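Local coordinates for protein possible thiamine biosynthesis enzyme (PDB 2X7Q) that is of unknown function but has the periplasmic binding protein fold of the SsuA/TauA family, and possibly takes part in thiamine biosynthesis by binding a small solute, at residues A[17-23]-A[46-52]; A[38-44]-A[221-225]; A[55-59]-A[70-76]; A[92-97]-A[262-268]. The protein carries 1 engineered substitution. One frame throughout, in Å; residues are numbered along the deposited sequence.

Contact 1 of 4, residues A[17-23]-A[46-52]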
# COMPACT_ATOMS: atom_id res chain seq x y z
N LEU A 17 -6.09 -20.79 0.28
CA LEU A 17 -5.79 -19.45 0.77
C LEU A 17 -6.19 -18.38 -0.25
O LEU A 17 -5.65 -18.33 -1.35
CB LEU A 17 -4.29 -19.34 1.07
CG LEU A 17 -3.87 -18.37 2.17
CD1 LEU A 17 -4.47 -18.79 3.50
CD2 LEU A 17 -2.36 -18.31 2.25
N LYS A 18 -7.15 -17.55 0.13
CA LYS A 18 -7.59 -16.45 -0.72
C LYS A 18 -6.79 -15.19 -0.42
O LYS A 18 -6.90 -14.61 0.66
CB LYS A 18 -9.09 -16.18 -0.53
CG LYS A 18 -9.97 -17.37 -0.85
CD LYS A 18 -11.45 -17.01 -0.79
CE LYS A 18 -11.82 -16.01 -1.87
NZ LYS A 18 -13.26 -15.63 -1.81
N VAL A 19 -5.96 -14.77 -1.38
CA VAL A 19 -5.08 -13.63 -1.18
C VAL A 19 -5.52 -12.42 -1.99
O VAL A 19 -5.56 -12.46 -3.22
CB VAL A 19 -3.62 -13.99 -1.54
CG1 VAL A 19 -2.72 -12.78 -1.36
CG2 VAL A 19 -3.14 -15.16 -0.71
N ALA A 20 -5.84 -11.33 -1.30
CA ALA A 20 -6.24 -10.09 -1.95
C ALA A 20 -5.02 -9.21 -2.22
O ALA A 20 -4.22 -8.97 -1.32
CB ALA A 20 -7.24 -9.34 -1.10
N TYR A 21 -4.88 -8.75 -3.45
CA TYR A 21 -3.75 -7.91 -3.84
C TYR A 21 -4.20 -6.74 -4.71
O TYR A 21 -5.32 -6.72 -5.23
CB TYR A 21 -2.72 -8.74 -4.61
CG TYR A 21 -3.13 -9.04 -6.04
CD1 TYR A 21 -2.66 -8.28 -7.10
CD2 TYR A 21 -4.00 -10.09 -6.32
CE1 TYR A 21 -3.03 -8.55 -8.40
CE2 TYR A 21 -4.37 -10.37 -7.62
CZ TYR A 21 -3.89 -9.60 -8.66
OH TYR A 21 -4.27 -9.89 -9.95
N ILE A 22 -3.32 -5.76 -4.87
CA ILE A 22 -3.60 -4.61 -5.72
C ILE A 22 -2.77 -4.70 -7.00
O ILE A 22 -1.54 -4.76 -6.94
CB ILE A 22 -3.29 -3.29 -5.00
CG1 ILE A 22 -4.04 -3.23 -3.67
CG2 ILE A 22 -3.66 -2.10 -5.88
CD1 ILE A 22 -3.72 -2.01 -2.84
N PRO A 23 -3.45 -4.70 -8.16
CA PRO A 23 -2.79 -4.87 -9.46
C PRO A 23 -1.92 -3.67 -9.83
O PRO A 23 -2.32 -2.83 -10.64
CB PRO A 23 -3.96 -4.99 -10.43
CG PRO A 23 -5.08 -4.27 -9.77
CD PRO A 23 -4.90 -4.53 -8.29
N ILE A 46 -3.46 -21.25 -3.94
CA ILE A 46 -3.74 -19.84 -3.74
C ILE A 46 -4.75 -19.30 -4.75
O ILE A 46 -4.55 -19.40 -5.96
CB ILE A 46 -2.46 -18.99 -3.81
CG1 ILE A 46 -1.39 -19.56 -2.89
CG2 ILE A 46 -2.76 -17.54 -3.45
CD1 ILE A 46 -1.77 -19.58 -1.43
N GLU A 47 -5.83 -18.71 -4.24
CA GLU A 47 -6.80 -18.03 -5.08
C GLU A 47 -6.64 -16.52 -4.93
O GLU A 47 -7.07 -15.94 -3.94
CB GLU A 47 -8.23 -18.44 -4.72
CG GLU A 47 -9.30 -17.66 -5.46
CD GLU A 47 -10.71 -18.04 -5.05
OE1 GLU A 47 -10.89 -19.16 -4.52
OE2 GLU A 47 -11.63 -17.22 -5.25
N PHE A 48 -6.02 -15.90 -5.93
CA PHE A 48 -5.77 -14.46 -5.88
C PHE A 48 -7.02 -13.65 -6.19
O PHE A 48 -7.76 -13.95 -7.12
CB PHE A 48 -4.64 -14.07 -6.84
CG PHE A 48 -3.27 -14.47 -6.36
CD1 PHE A 48 -2.70 -15.67 -6.75
CD2 PHE A 48 -2.56 -13.64 -5.51
CE1 PHE A 48 -1.44 -16.03 -6.31
CE2 PHE A 48 -1.30 -14.00 -5.06
CZ PHE A 48 -0.74 -15.20 -5.46
N VAL A 49 -7.24 -12.61 -5.39
CA VAL A 49 -8.37 -11.71 -5.58
C VAL A 49 -7.88 -10.30 -5.90
O VAL A 49 -7.33 -9.61 -5.04
CB VAL A 49 -9.27 -11.66 -4.34
CG1 VAL A 49 -10.39 -10.64 -4.52
CG2 VAL A 49 -9.85 -13.04 -4.05
N LYS A 50 -8.07 -9.87 -7.14
CA LYS A 50 -7.63 -8.55 -7.57
C LYS A 50 -8.50 -7.44 -6.97
O LYS A 50 -9.73 -7.48 -7.05
CB LYS A 50 -7.66 -8.45 -9.10
CG LYS A 50 -7.10 -7.15 -9.66
CD LYS A 50 -7.43 -7.00 -11.13
CE LYS A 50 -6.92 -8.17 -11.95
NZ LYS A 50 -7.26 -8.01 -13.40
N VAL A 51 -7.85 -6.45 -6.37
CA VAL A 51 -8.54 -5.30 -5.79
C VAL A 51 -7.95 -4.00 -6.33
O VAL A 51 -7.04 -3.43 -5.73
CB VAL A 51 -8.43 -5.32 -4.25
CG1 VAL A 51 -9.21 -4.15 -3.65
CG2 VAL A 51 -8.95 -6.65 -3.70
N PRO A 52 -8.48 -3.52 -7.47
CA PRO A 52 -8.02 -2.31 -8.15
C PRO A 52 -8.17 -1.01 -7.35
O PRO A 52 -7.53 -0.03 -7.72
CB PRO A 52 -8.92 -2.23 -9.39
CG PRO A 52 -9.46 -3.60 -9.58
CD PRO A 52 -9.58 -4.18 -8.20
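Leu17, Val19 and Tyr21 pair with Glu47, Val49 and Val51 through five backbone hydrogen bonds; strands 17-21 and 46-50 are parallel neighbours in one sheet of this periplasmic-binding-protein fold, and the helical segment between them makes the pair part of a beta-alpha-beta unit. The shortest bond runs from Val49 N to Val19 O at 2.7 Å and is nearly straight, 169° at the hydrogen. The last, from Val51 N to Tyr21 O at 2.8 Å, carries the pairing one residue beyond strand 46-50.

On one face Val19, Tyr21, Ile46 and Phe48 pack together. Val19 CG2 meets Ile46 CG2 at 3.6 Å, and Ile46 CG2 also lies over the rim of the Phe48 ring. Phe48 turns its edge toward the Tyr21 face in an offset edge-to-face pair, planes at 83°. Tyr21 CG stands between its backbone N and carbonyl carbon (chi1 76°), which swings the ring across the neighbouring strand toward Lys50. Phe222 of helix 216-235 packs on Leu17, Val19 and Ile46.

On the other face Lys18 and Glu47 run alongside each other, their charged ends too far apart for a salt bridge, while Leu58 of helix 55-63 packs on Ala20 and Val51. Just past strand 17-21, Pro23 CG packs on Lys50 CG at 3.5 Å.

Contact 2 of 4, residues A[38-44]-A[221-225]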
# COMPACT_ATOMS: atom_id res chain seq x y z
N TYR A 38 6.03 -21.54 -7.51
CA TYR A 38 6.54 -21.58 -6.14
C TYR A 38 5.43 -21.92 -5.14
O TYR A 38 5.68 -22.59 -4.14
CB TYR A 38 7.20 -20.26 -5.76
CG TYR A 38 8.47 -19.96 -6.53
CD1 TYR A 38 9.49 -20.89 -6.61
CD2 TYR A 38 8.65 -18.73 -7.14
CE1 TYR A 38 10.65 -20.62 -7.31
CE2 TYR A 38 9.81 -18.44 -7.84
CZ TYR A 38 10.80 -19.39 -7.92
OH TYR A 38 11.96 -19.11 -8.61
N TYR A 39 4.22 -21.46 -5.41
CA TYR A 39 3.09 -21.72 -4.53
C TYR A 39 2.78 -23.21 -4.44
O TYR A 39 2.68 -23.77 -3.35
CB TYR A 39 1.85 -20.95 -4.98
CG TYR A 39 2.04 -19.45 -4.99
CD1 TYR A 39 1.92 -18.72 -6.17
CD2 TYR A 39 2.34 -18.75 -3.83
CE1 TYR A 39 2.09 -17.35 -6.19
CE2 TYR A 39 2.51 -17.38 -3.84
CZ TYR A 39 2.38 -16.69 -5.02
OH TYR A 39 2.56 -15.32 -5.04
N LYS A 40 2.65 -23.86 -5.60
CA LYS A 40 2.38 -25.29 -5.65
C LYS A 40 3.53 -26.09 -5.04
O LYS A 40 3.31 -27.13 -4.42
CB LYS A 40 2.12 -25.74 -7.09
CG LYS A 40 0.69 -25.51 -7.55
CD LYS A 40 0.64 -24.77 -8.87
CE LYS A 40 -0.80 -24.59 -9.34
NZ LYS A 40 -0.89 -23.77 -10.58
N ALA A 41 4.75 -25.60 -5.20
CA ALA A 41 5.93 -26.25 -4.66
C ALA A 41 5.86 -26.33 -3.14
O ALA A 41 6.43 -27.22 -2.52
CB ALA A 41 7.19 -25.53 -5.10
N HIS A 42 5.15 -25.37 -2.54
CA HIS A 42 4.98 -25.33 -1.09
C HIS A 42 3.67 -25.99 -0.67
O HIS A 42 3.19 -25.77 0.44
CB HIS A 42 5.04 -23.89 -0.58
CG HIS A 42 6.43 -23.34 -0.47
ND1 HIS A 42 7.09 -22.78 -1.55
CD2 HIS A 42 7.27 -23.25 0.58
CE1 HIS A 42 8.29 -22.38 -1.16
NE2 HIS A 42 8.42 -22.65 0.13
N ASP A 43 3.11 -26.80 -1.55
CA ASP A 43 1.87 -27.52 -1.28
C ASP A 43 0.73 -26.55 -0.98
O ASP A 43 -0.11 -26.80 -0.11
CB ASP A 43 2.05 -28.49 -0.10
CG ASP A 43 3.18 -29.47 -0.33
OD1 ASP A 43 3.12 -30.22 -1.33
OD2 ASP A 43 4.12 -29.50 0.48
N LEU A 44 0.69 -25.44 -1.72
CA LEU A 44 -0.31 -24.41 -1.50
C LEU A 44 -1.29 -24.32 -2.66
O LEU A 44 -0.94 -24.62 -3.80
CB LEU A 44 0.37 -23.05 -1.29
CG LEU A 44 1.29 -22.87 -0.08
CD1 LEU A 44 2.05 -21.56 -0.19
CD2 LEU A 44 0.50 -22.93 1.21
N ASN A 221 4.00 -20.80 4.71
CA ASN A 221 4.45 -21.29 3.41
C ASN A 221 4.21 -20.26 2.30
O ASN A 221 5.02 -20.13 1.37
CB ASN A 221 3.75 -22.61 3.06
CG ASN A 221 4.33 -23.78 3.81
OD1 ASN A 221 5.39 -24.30 3.47
ND2 ASN A 221 3.63 -24.21 4.86
N PHE A 222 3.11 -19.53 2.39
CA PHE A 222 2.81 -18.47 1.44
C PHE A 222 3.88 -17.40 1.48
O PHE A 222 4.37 -16.95 0.45
CB PHE A 222 1.43 -17.86 1.72
CG PHE A 222 1.15 -16.62 0.92
CD1 PHE A 222 0.76 -16.70 -0.41
CD2 PHE A 222 1.27 -15.37 1.50
CE1 PHE A 222 0.50 -15.56 -1.14
CE2 PHE A 222 1.01 -14.22 0.77
CZ PHE A 222 0.63 -14.31 -0.55
N ILE A 223 4.25 -16.98 2.69
CA ILE A 223 5.28 -15.97 2.87
C ILE A 223 6.62 -16.46 2.31
O ILE A 223 7.34 -15.71 1.67
CB ILE A 223 5.45 -15.60 4.36
CG1 ILE A 223 4.16 -14.98 4.90
CG2 ILE A 223 6.61 -14.64 4.53
CD1 ILE A 223 4.25 -14.55 6.35
N ASP A 224 6.93 -17.73 2.57
CA ASP A 224 8.16 -18.33 2.04
C ASP A 224 8.14 -18.34 0.52
O ASP A 224 9.16 -18.12 -0.13
CB ASP A 224 8.34 -19.75 2.58
CG ASP A 224 8.67 -19.77 4.06
OD1 ASP A 224 9.01 -18.70 4.61
OD2 ASP A 224 8.59 -20.85 4.68
N ALA A 225 6.97 -18.60 -0.06
CA ALA A 225 6.82 -18.60 -1.51
C ALA A 225 7.02 -17.20 -2.06
O ALA A 225 7.62 -17.02 -3.12
CB ALA A 225 5.45 -19.14 -1.90
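His42 lays one face of its imidazole against the backbone of helix 216-235 and bonds back to the turn of helix before it. Asn221 O and Ala225 N both lie over the rim of that face, while His42 ND1 donates to Tyr38 O at 3.0 Å. This bond is straight, 169° at the hydrogen, and its acceptor lies almost in the ring plane, so it fixes how the imidazole is turned. Asn221 OD1 sits at the ring edge, 3.6 Å from His42 CD2, while Asn221 ND2 is hydrogen-bonded to Asp217 O one turn back in its helix. Asp224 CB approaches His42 NE2.

No hydrogen bond crosses between 38-44 and 221-225; beside the histidine the packing is mostly of apolar groups. Ala225 CB points into the junction, 3.7 Å from Tyr39 CD2 and close to His42 ND1. Tyr39 and Phe222 meet rim to rim with planes only 11° apart, neither ring over the other's face. A Schellman motif ends helix 38-41: Asp43 takes positive phi, and Tyr39 O accepts from His42 N and Leu44 N on opposite faces of its carbonyl plane. The chain then delivers Leu44, whose CD1 reaches Phe222 N at 3.4 Å.

Outside the pair, Tyr38 touches Gln228 and Tyr232 farther along helix 216-235. The Tyr39 hydroxyl bonds Leu30 O in helix 28-35, and its ring meets Phe48, placing the junction beside the outermost strand 46-50.

Contact 3 of 4, residues A[55-59]-A[70-76]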
# COMPACT_ATOMS: atom_id res chain seq x y z
N SER A 55 -6.19 -0.43 -0.57
CA SER A 55 -6.20 -1.14 0.71
C SER A 55 -7.53 -1.01 1.46
O SER A 55 -7.86 -1.84 2.30
CB SER A 55 -5.06 -0.64 1.60
OG SER A 55 -3.80 -0.80 0.97
N GLY A 56 -8.27 0.05 1.15
CA GLY A 56 -9.56 0.28 1.78
C GLY A 56 -10.45 -0.94 1.70
O GLY A 56 -11.07 -1.34 2.69
N ARG A 57 -10.52 -1.55 0.52
CA ARG A 57 -11.34 -2.73 0.31
C ARG A 57 -10.65 -3.97 0.86
O ARG A 57 -11.31 -4.92 1.29
CB ARG A 57 -11.64 -2.92 -1.18
CG ARG A 57 -12.69 -3.98 -1.48
CD ARG A 57 -12.72 -4.37 -2.95
NE ARG A 57 -13.80 -5.30 -3.24
CZ ARG A 57 -13.94 -5.96 -4.39
NH1 ARG A 57 -13.05 -5.80 -5.37
NH2 ARG A 57 -14.96 -6.79 -4.57
N LEU A 58 -9.32 -3.95 0.85
CA LEU A 58 -8.53 -5.04 1.41
C LEU A 58 -8.92 -5.31 2.86
O LEU A 58 -9.12 -6.46 3.25
CB LEU A 58 -7.04 -4.73 1.32
CG LEU A 58 -6.44 -4.58 -0.08
CD1 LEU A 58 -4.94 -4.35 -0.00
CD2 LEU A 58 -6.75 -5.80 -0.92
N ILE A 59 -9.01 -4.25 3.66
CA ILE A 59 -9.39 -4.38 5.06
C ILE A 59 -10.82 -4.89 5.20
O ILE A 59 -11.12 -5.71 6.07
CB ILE A 59 -9.24 -3.05 5.82
CG1 ILE A 59 -7.80 -2.55 5.76
CG2 ILE A 59 -9.69 -3.21 7.27
CD1 ILE A 59 -7.57 -1.23 6.47
N ALA A 70 -4.06 -10.11 2.87
CA ALA A 70 -4.12 -8.89 2.07
C ALA A 70 -2.75 -8.22 1.99
O ALA A 70 -2.08 -8.06 3.01
CB ALA A 70 -5.16 -7.93 2.63
N ILE A 71 -2.34 -7.83 0.79
CA ILE A 71 -1.09 -7.12 0.59
C ILE A 71 -1.39 -5.65 0.26
O ILE A 71 -1.72 -5.33 -0.88
CB ILE A 71 -0.27 -7.72 -0.57
CG1 ILE A 71 -0.24 -9.25 -0.48
CG2 ILE A 71 1.14 -7.15 -0.59
CD1 ILE A 71 0.92 -9.80 0.31
N GLY A 72 -1.27 -4.78 1.25
CA GLY A 72 -1.61 -3.38 1.06
C GLY A 72 -0.66 -2.40 1.71
O GLY A 72 0.39 -2.79 2.24
N LEU A 73 -1.01 -1.12 1.67
CA LEU A 73 -0.16 -0.07 2.22
C LEU A 73 -0.06 -0.16 3.74
O LEU A 73 -1.03 -0.50 4.42
CB LEU A 73 -0.67 1.32 1.80
CG LEU A 73 -0.72 1.58 0.29
CD1 LEU A 73 -1.31 2.95 0.00
CD2 LEU A 73 0.66 1.45 -0.33
N THR A 74 1.13 0.14 4.26
CA THR A 74 1.40 0.03 5.69
C THR A 74 0.47 0.89 6.54
O THR A 74 -0.17 0.39 7.46
CB THR A 74 2.86 0.39 6.01
OG1 THR A 74 3.74 -0.49 5.29
CG2 THR A 74 3.13 0.26 7.50
N GLU A 75 0.40 2.19 6.24
CA GLU A 75 -0.37 3.11 7.06
C GLU A 75 -1.84 2.71 7.16
O GLU A 75 -2.49 2.95 8.17
CB GLU A 75 -0.25 4.55 6.54
CG GLU A 75 -0.95 4.82 5.22
CD GLU A 75 -0.10 4.48 4.02
OE1 GLU A 75 1.03 3.99 4.21
OE2 GLU A 75 -0.55 4.72 2.88
N ALA A 76 -2.36 2.09 6.10
CA ALA A 76 -3.75 1.67 6.07
C ALA A 76 -4.06 0.67 7.18
O ALA A 76 -5.07 0.79 7.87
CB ALA A 76 -4.09 1.06 4.71
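Ser55, near the start of helix 55-63, reaches to the end of strand 69-73. Its CB touches Ala76 CB at 3.7 Å, a methyl from the helix that follows the strand. From there OG turns away from the Ser55 carbonyl carbon to lie beside its own backbone N (chi1 -58°), and this brings the oxygen to the strand. Ser55 OG accepts a hydrogen bond from Leu73 N at 2.9 Å, with 158° at the hydrogen. Gly72 has no side chain, and Ser55 OG and Leu58 CD1 both come close to its CA, at 3.4 and 3.6 Å.

Leu73 is also the N-cap residue of helix 74-82, so the serine grips the backbone exactly where strand gives way to helix. Helix 55-63 and strand 69-73 form the helix and second strand of a beta-alpha-beta crossover that starts from strand 46-50, within the sheet of a periplasmic-binding-protein domain. The helix runs over the sheet at 139° to the strand direction, the axes of the short segments 8.1 Å apart.

One turn further along, Leu58 points at the strand: its CB packs on Ala70 CB at 3.9 Å, and Leu58 CD1 comes 3.5 Å from Ile71 O. Leu58 also touches Ile22, in the loop just after strand 17-21. Ile59 extends toward helix 74-82, with Phe77 and Asp80 of that helix beside it, and Ile59 CD1 ends 3.5 Å from Ala76 O.

Contact 4 of 4, residues A[92-97]-A[262-268]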
# COMPACT_ATOMS: atom_id res chain seq x y z
N ASP A 92 4.22 -9.29 8.30
CA ASP A 92 5.57 -8.98 7.85
C ASP A 92 5.57 -7.84 6.84
O ASP A 92 4.52 -7.37 6.41
CB ASP A 92 6.23 -10.22 7.26
CG ASP A 92 7.73 -10.24 7.44
OD1 ASP A 92 8.32 -11.34 7.40
OD2 ASP A 92 8.32 -9.16 7.64
N THR A 93 6.77 -7.40 6.45
CA THR A 93 6.92 -6.33 5.47
C THR A 93 7.09 -6.89 4.06
O THR A 93 7.90 -7.79 3.84
CB THR A 93 8.13 -5.44 5.80
OG1 THR A 93 7.99 -4.90 7.12
CG2 THR A 93 8.25 -4.30 4.80
N TYR A 94 6.33 -6.36 3.12
CA TYR A 94 6.40 -6.80 1.73
C TYR A 94 7.35 -5.91 0.93
O TYR A 94 8.15 -6.40 0.14
CB TYR A 94 5.00 -6.78 1.10
CG TYR A 94 4.97 -7.18 -0.35
CD1 TYR A 94 5.26 -8.49 -0.74
CD2 TYR A 94 4.65 -6.26 -1.34
CE1 TYR A 94 5.23 -8.86 -2.07
CE2 TYR A 94 4.61 -6.63 -2.67
CZ TYR A 94 4.91 -7.93 -3.03
OH TYR A 94 4.87 -8.30 -4.35
N VAL A 95 7.24 -4.60 1.13
CA VAL A 95 8.13 -3.65 0.49
C VAL A 95 8.86 -2.81 1.52
O VAL A 95 8.23 -2.16 2.37
CB VAL A 95 7.38 -2.73 -0.48
CG1 VAL A 95 8.31 -1.66 -1.01
CG2 VAL A 95 6.78 -3.54 -1.62
N LYS A 96 10.19 -2.81 1.46
CA LYS A 96 11.01 -2.11 2.43
C LYS A 96 11.15 -0.63 2.11
O LYS A 96 11.12 0.22 3.00
CB LYS A 96 12.39 -2.77 2.51
CG LYS A 96 13.30 -2.18 3.58
CD LYS A 96 14.58 -2.98 3.70
CE LYS A 96 14.28 -4.44 4.01
NZ LYS A 96 15.53 -5.24 4.11
N SER A 97 11.31 -0.32 0.82
CA SER A 97 11.49 1.06 0.38
C SER A 97 10.21 1.88 0.58
O SER A 97 9.10 1.33 0.56
CB SER A 97 11.92 1.10 -1.08
OG SER A 97 11.06 0.32 -1.89
N VAL A 262 12.61 0.68 -6.04
CA VAL A 262 11.92 -0.27 -5.17
C VAL A 262 12.85 -1.33 -4.58
O VAL A 262 13.77 -1.80 -5.26
CB VAL A 262 10.76 -0.98 -5.90
CG1 VAL A 262 11.27 -1.73 -7.12
CG2 VAL A 262 10.01 -1.91 -4.96
N GLU A 263 12.62 -1.67 -3.32
CA GLU A 263 13.33 -2.77 -2.68
C GLU A 263 12.37 -3.66 -1.91
O GLU A 263 11.96 -3.32 -0.79
CB GLU A 263 14.42 -2.25 -1.74
CG GLU A 263 15.20 -3.37 -1.05
CD GLU A 263 16.11 -2.87 0.05
OE1 GLU A 263 15.85 -1.77 0.59
OE2 GLU A 263 17.08 -3.57 0.39
N PHE A 264 11.99 -4.78 -2.50
CA PHE A 264 11.14 -5.75 -1.82
C PHE A 264 11.90 -6.39 -0.67
O PHE A 264 13.12 -6.48 -0.70
CB PHE A 264 10.64 -6.81 -2.80
CG PHE A 264 9.74 -6.27 -3.88
CD1 PHE A 264 10.24 -5.94 -5.13
CD2 PHE A 264 8.39 -6.08 -3.63
CE1 PHE A 264 9.41 -5.44 -6.12
CE2 PHE A 264 7.55 -5.58 -4.62
CZ PHE A 264 8.06 -5.26 -5.86
N ASN A 265 11.16 -6.83 0.35
CA ASN A 265 11.78 -7.47 1.51
C ASN A 265 12.26 -8.88 1.19
O ASN A 265 11.51 -9.84 1.32
CB ASN A 265 10.81 -7.49 2.69
CG ASN A 265 11.44 -8.03 3.96
OD1 ASN A 265 12.65 -8.19 4.04
ND2 ASN A 265 10.60 -8.33 4.95
N SER A 266 13.52 -8.99 0.79
CA SER A 266 14.10 -10.29 0.45
C SER A 266 14.25 -11.16 1.69
O SER A 266 14.48 -12.37 1.59
CB SER A 266 15.46 -10.11 -0.22
OG SER A 266 16.40 -9.54 0.67
N ARG A 267 14.10 -10.55 2.86
CA ARG A 267 14.25 -11.26 4.12
C ARG A 267 12.89 -11.62 4.71
O ARG A 267 12.81 -12.13 5.83
CB ARG A 267 15.05 -10.42 5.12
CG ARG A 267 16.35 -9.87 4.57
CD ARG A 267 17.25 -10.98 4.05
NE ARG A 267 17.53 -11.98 5.07
CZ ARG A 267 17.50 -13.29 4.87
NH1 ARG A 267 17.19 -13.78 3.67
NH2 ARG A 267 17.77 -14.13 5.86
N ILE A 268 11.83 -11.37 3.96
CA ILE A 268 10.47 -11.63 4.43
C ILE A 268 10.30 -13.09 4.87
O ILE A 268 10.54 -14.02 4.10
CB ILE A 268 9.41 -11.26 3.37
CG1 ILE A 268 8.00 -11.38 3.96
CG2 ILE A 268 9.56 -12.10 2.12
CD1 ILE A 268 6.90 -10.99 2.99
O HOH W 1 11.07 -9.13 7.54
O HOH W 2 15.90 -6.89 1.27
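With CG opposite its backbone N (chi1 -175°), Asn265 holds its amide out toward strand 88-95, and Asn265 ND2 donates to Thr93 O at 3.0 Å. The Thr93 oxygen lies within 3° of the amide plane. Tyr94 shares this first torsion (chi1 178°), which carries its ring over to Phe264. There the two aromatics form an offset edge-to-face pair, the edge of Phe264 toward the face of Tyr94, centroids 5.4 Å apart. Val95 CG2 fits in beside Phe264 CD2 at 3.6 Å, and the Tyr94 hydroxyl is bonded to Phe26 O.

Asn265 is held from several directions. Its backbone N donates to Tyr94 O at 3.0 Å, while its OD1 accepts from Arg267 N and closes an Asx turn at the start of the type I turn 265-268. Water 1 bridges ND2 to Asp92 OD2, a carboxylate oxygen that also accepts from Thr93 N.

Strand 88-95 is the outermost strand of its sheet in the periplasmic-binding-protein fold, and the irregular segment 262-268 lies between helices 252-259 and 275-289. The chain turns a corner at Tyr94, and beyond it a single bridge joins Val95 to Phe264. Past the bridge, Glu263 O accepts from Lys96 N at 2.9 Å and, weakly, from Ser97 N. Ser97 OG in turn accepts from Glu263 N at 2.9 Å. Lys96 CD lies 3.6 Å from Glu263 OE1, with the charged ends farther apart. Phe264 also meets Tyr233 of helix 216-235 edge-to-face.

In the fold
Contacts 1, 3 and 4 all reach one sheet, contacts 1 and 4 at its two outermost strands and contact 3 nearer the middle. Contact 3 is the most central, its centre about 6 Å from the centre of the chain, and is buried, as is contact 4; contacts 1 and 2 are partly buried, contact 2 lying farthest out. Helices 55-63 and 216-235 pack on opposite faces of the strand pair of contact 1. Tyr94 touches Ile71, and Ile268 touches Ile223. The chemistry shifts accordingly: regular strand pairing in contact 1, an imidazole face on helix backbone with aromatic and methyl packing in contact 2, apolar packing with one serine-to-backbone bond in contact 3, and mixed side-chain, backbone and water bonds in contact 4.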